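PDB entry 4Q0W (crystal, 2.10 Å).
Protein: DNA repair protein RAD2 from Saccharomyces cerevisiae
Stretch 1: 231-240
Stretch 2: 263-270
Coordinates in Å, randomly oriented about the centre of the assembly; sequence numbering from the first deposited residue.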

# COMPACT_ATOMS: atom_id res chain seq x y z
N LYS A 231 -5.72 -26.55 10.95
CA LYS A 231 -6.70 -26.44 9.87
C LYS A 231 -6.98 -24.97 9.52
O LYS A 231 -7.09 -24.62 8.35
CB LYS A 231 -8.00 -27.18 10.20
CG LYS A 231 -9.06 -27.05 9.10
CD LYS A 231 -10.34 -27.83 9.41
CE LYS A 231 -11.48 -27.41 8.48
N ASN A 232 -7.09 -24.12 10.54
CA ASN A 232 -7.25 -22.69 10.30
C ASN A 232 -6.12 -22.13 9.43
O ASN A 232 -6.37 -21.33 8.51
CB ASN A 232 -7.22 -21.89 11.61
CG ASN A 232 -8.46 -22.10 12.48
OD1 ASN A 232 -8.37 -21.98 13.70
ND2 ASN A 232 -9.62 -22.40 11.87
N MET A 233 -4.88 -22.50 9.76
CA MET A 233 -3.71 -22.03 9.01
C MET A 233 -3.76 -22.53 7.57
O MET A 233 -3.42 -21.80 6.63
CB MET A 233 -2.42 -22.49 9.70
CG MET A 233 -2.16 -21.78 11.04
SD MET A 233 -0.57 -22.20 11.79
CE MET A 233 -0.87 -23.89 12.26
N ILE A 234 -4.18 -23.78 7.40
CA ILE A 234 -4.26 -24.33 6.06
C ILE A 234 -5.36 -23.58 5.27
O ILE A 234 -5.23 -23.37 4.07
CB ILE A 234 -4.53 -25.85 6.11
CG1 ILE A 234 -3.34 -26.57 6.75
CG2 ILE A 234 -4.81 -26.41 4.71
CD1 ILE A 234 -3.54 -28.09 6.91
N GLU A 235 -6.41 -23.14 5.95
CA GLU A 235 -7.48 -22.42 5.25
C GLU A 235 -7.10 -20.97 5.00
O GLU A 235 -7.48 -20.40 3.97
CB GLU A 235 -8.81 -22.53 6.01
CG GLU A 235 -9.38 -23.97 6.06
CD GLU A 235 -10.91 -23.99 6.19
OE1 GLU A 235 -11.48 -23.05 6.80
OE2 GLU A 235 -11.54 -24.94 5.68
N LEU A 236 -6.35 -20.37 5.92
CA LEU A 236 -5.73 -19.06 5.66
C LEU A 236 -4.86 -19.09 4.39
O LEU A 236 -4.86 -18.13 3.60
CB LEU A 236 -4.87 -18.63 6.84
CG LEU A 236 -5.51 -18.00 8.07
CD1 LEU A 236 -4.43 -17.77 9.16
CD2 LEU A 236 -6.22 -16.68 7.70
N ALA A 237 -4.12 -20.17 4.19
CA ALA A 237 -3.27 -20.28 3.00
C ALA A 237 -4.13 -20.10 1.74
O ALA A 237 -3.71 -19.45 0.77
CB ALA A 237 -2.56 -21.62 2.97
N GLN A 238 -5.35 -20.63 1.78
CA GLN A 238 -6.24 -20.54 0.62
C GLN A 238 -6.87 -19.17 0.42
O GLN A 238 -7.57 -18.94 -0.58
CB GLN A 238 -7.31 -21.64 0.70
CG GLN A 238 -6.69 -23.01 0.52
CD GLN A 238 -7.61 -24.12 0.95
OE1 GLN A 238 -8.54 -24.48 0.22
NE2 GLN A 238 -7.38 -24.66 2.14
N LEU A 239 -6.65 -18.26 1.36
CA LEU A 239 -7.07 -16.88 1.15
C LEU A 239 -5.85 -16.04 0.74
O LEU A 239 -5.90 -15.26 -0.22
CB LEU A 239 -7.70 -16.31 2.43
CG LEU A 239 -8.96 -17.04 2.89
CD1 LEU A 239 -9.42 -16.52 4.25
CD2 LEU A 239 -10.08 -16.94 1.84
N LEU A 240 -4.77 -16.22 1.49
CA LEU A 240 -3.55 -15.42 1.36
C LEU A 240 -2.71 -15.86 0.17
O LEU A 240 -2.03 -15.03 -0.45
CB LEU A 240 -2.72 -15.55 2.64
CG LEU A 240 -3.36 -14.94 3.89
CD1 LEU A 240 -2.60 -15.34 5.15
CD2 LEU A 240 -3.38 -13.43 3.71
N PHE A 263 -16.54 -16.46 10.00
CA PHE A 263 -17.22 -17.64 9.47
C PHE A 263 -16.78 -18.99 10.05
O PHE A 263 -17.45 -20.02 9.88
CB PHE A 263 -17.13 -17.65 7.93
CG PHE A 263 -17.78 -16.46 7.29
CD1 PHE A 263 -19.16 -16.44 7.09
CD2 PHE A 263 -17.04 -15.34 6.94
CE1 PHE A 263 -19.78 -15.32 6.51
CE2 PHE A 263 -17.65 -14.22 6.37
CZ PHE A 263 -19.02 -14.22 6.16
N GLY A 264 -15.65 -18.99 10.75
CA GLY A 264 -15.14 -20.23 11.32
C GLY A 264 -14.34 -21.06 10.33
O GLY A 264 -13.23 -21.51 10.64
N ASN A 265 -14.91 -21.29 9.15
CA ASN A 265 -14.21 -22.01 8.10
C ASN A 265 -14.66 -21.59 6.69
O ASN A 265 -15.66 -20.89 6.54
CB ASN A 265 -14.29 -23.54 8.29
CG ASN A 265 -15.70 -24.11 8.07
OD1 ASN A 265 -16.47 -23.66 7.21
ND2 ASN A 265 -16.04 -25.12 8.87
N LEU A 266 -13.94 -22.07 5.68
CA LEU A 266 -14.13 -21.63 4.31
C LEU A 266 -15.43 -22.15 3.69
O LEU A 266 -16.00 -21.51 2.82
CB LEU A 266 -12.95 -22.07 3.44
CG LEU A 266 -11.59 -21.46 3.83
CD1 LEU A 266 -10.51 -21.88 2.85
CD2 LEU A 266 -11.69 -19.93 3.89
N LYS A 267 -15.87 -23.33 4.13
CA LYS A 267 -17.14 -23.88 3.66
C LYS A 267 -18.29 -22.97 4.08
O LYS A 267 -19.15 -22.60 3.26
CB LYS A 267 -17.37 -25.31 4.19
CG LYS A 267 -18.79 -25.85 3.89
CD LYS A 267 -19.02 -26.05 2.39
CE LYS A 267 -20.48 -26.48 2.07
NZ LYS A 267 -21.03 -27.50 3.03
N ASN A 268 -18.27 -22.57 5.35
CA ASN A 268 -19.26 -21.62 5.86
C ASN A 268 -19.19 -20.28 5.13
O ASN A 268 -20.22 -19.67 4.83
CB ASN A 268 -19.11 -21.43 7.38
CG ASN A 268 -19.26 -22.74 8.14
OD1 ASN A 268 -19.72 -23.74 7.59
ND2 ASN A 268 -18.87 -22.73 9.41
N PHE A 269 -17.98 -19.82 4.85
CA PHE A 269 -17.77 -18.58 4.12
C PHE A 269 -18.37 -18.74 2.70
O PHE A 269 -19.15 -17.90 2.25
CB PHE A 269 -16.27 -18.25 4.11
CG PHE A 269 -15.85 -17.14 3.16
CD1 PHE A 269 -16.43 -15.88 3.22
CD2 PHE A 269 -14.83 -17.36 2.24
CE1 PHE A 269 -16.02 -14.85 2.34
CE2 PHE A 269 -14.41 -16.35 1.36
CZ PHE A 269 -15.00 -15.10 1.41
N LYS A 270 -18.02 -19.83 2.02
CA LYS A 270 -18.53 -20.07 0.67
C LYS A 270 -20.05 -20.10 0.65
O LYS A 270 -20.68 -19.40 -0.15
CB LYS A 270 -17.98 -21.36 0.07
CG LYS A 270 -18.61 -21.68 -1.30
CD LYS A 270 -17.96 -22.87 -2.00
CE LYS A 270 -18.27 -24.19 -1.30
NZ LYS A 270 -17.53 -25.33 -1.96
O HOH W 1 -11.01 -22.81 9.37
O HOH W 2 -12.17 -21.43 13.28
O HOH W 3 -14.00 -25.53 5.43

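The most unusual feature of this contact is that a carboxylate from the middle of one helix binds the first turn of another. Glu235 OE1 accepts a hydrogen bond from Leu266 N at 2.9 Å, with an N-H...acceptor angle of 143°. Amides in a first helical turn have no preceding turn to supply carbonyl acceptors, so a side chain can fill that role. The other carboxylate oxygen serves the same turn through solvent: water 3 donates to Glu235 OE2 at 2.5 Å and accepts from Lys267 N at 3.2 Å. The third amide is capped from within its own stretch, where Asn268 N donates to Asn265 OD1 at 2.8 Å and 173°, an almost linear bond that fixes Asn265 as the N-cap.

The backbones do not pack closely. The axes of helices 231-240 and 266-270 come no nearer than 11.8 Å, with 45° between their N-to-C directions, and the nearest CA atoms, those of Glu235 and Leu266, are 6.8 Å apart. Side chains and waters therefore span the gap, and the buried surface is a modest 312 Å², summed over both sides.

Before the second helix, the chain turns at Gly264, whose phi of 83° and psi of -50° leave helical geometry. A CB there would be jammed against the carbonyl O of Phe263, so the backbone itself calls for glycine; the other stretch imposes no such limit, having nothing within 5.5 Å of an ideal CB. Gly264 O is reached through water. Asn232 ND2 lies 3.9 Å from Gly264 O, and two waters link these atoms. Water 1 accepts from Asn232 ND2 at 2.9 Å and donates to Gly264 O at 2.9 Å and to Glu235 OE1 at 2.6 Å; water 2 accepts from Asn232 ND2 at 3.1 Å and donates to Gly264 O at 2.8 Å.

Further along, the contact becomes apolar. Leu266, with the largest covered area of any residue here, points toward the first helix. Its CD2 lies 4.0 Å from Leu239 CD2, while Leu266 CD1 lies 3.9 Å from Gln238 CB, so its two methyl groups approach different residues. Gln238 NE2 donates to Ile234 O at 3.2 Å and 169°, which holds the amide against its own helix; base and amide group alike lie beside Leu266 CD1, with Gln238 CB closest. Leu239 CD2 also approaches Phe269 CE2 at 4.4 Å, obliquely to the ring, extending the hydrophobic contact by one helical turn.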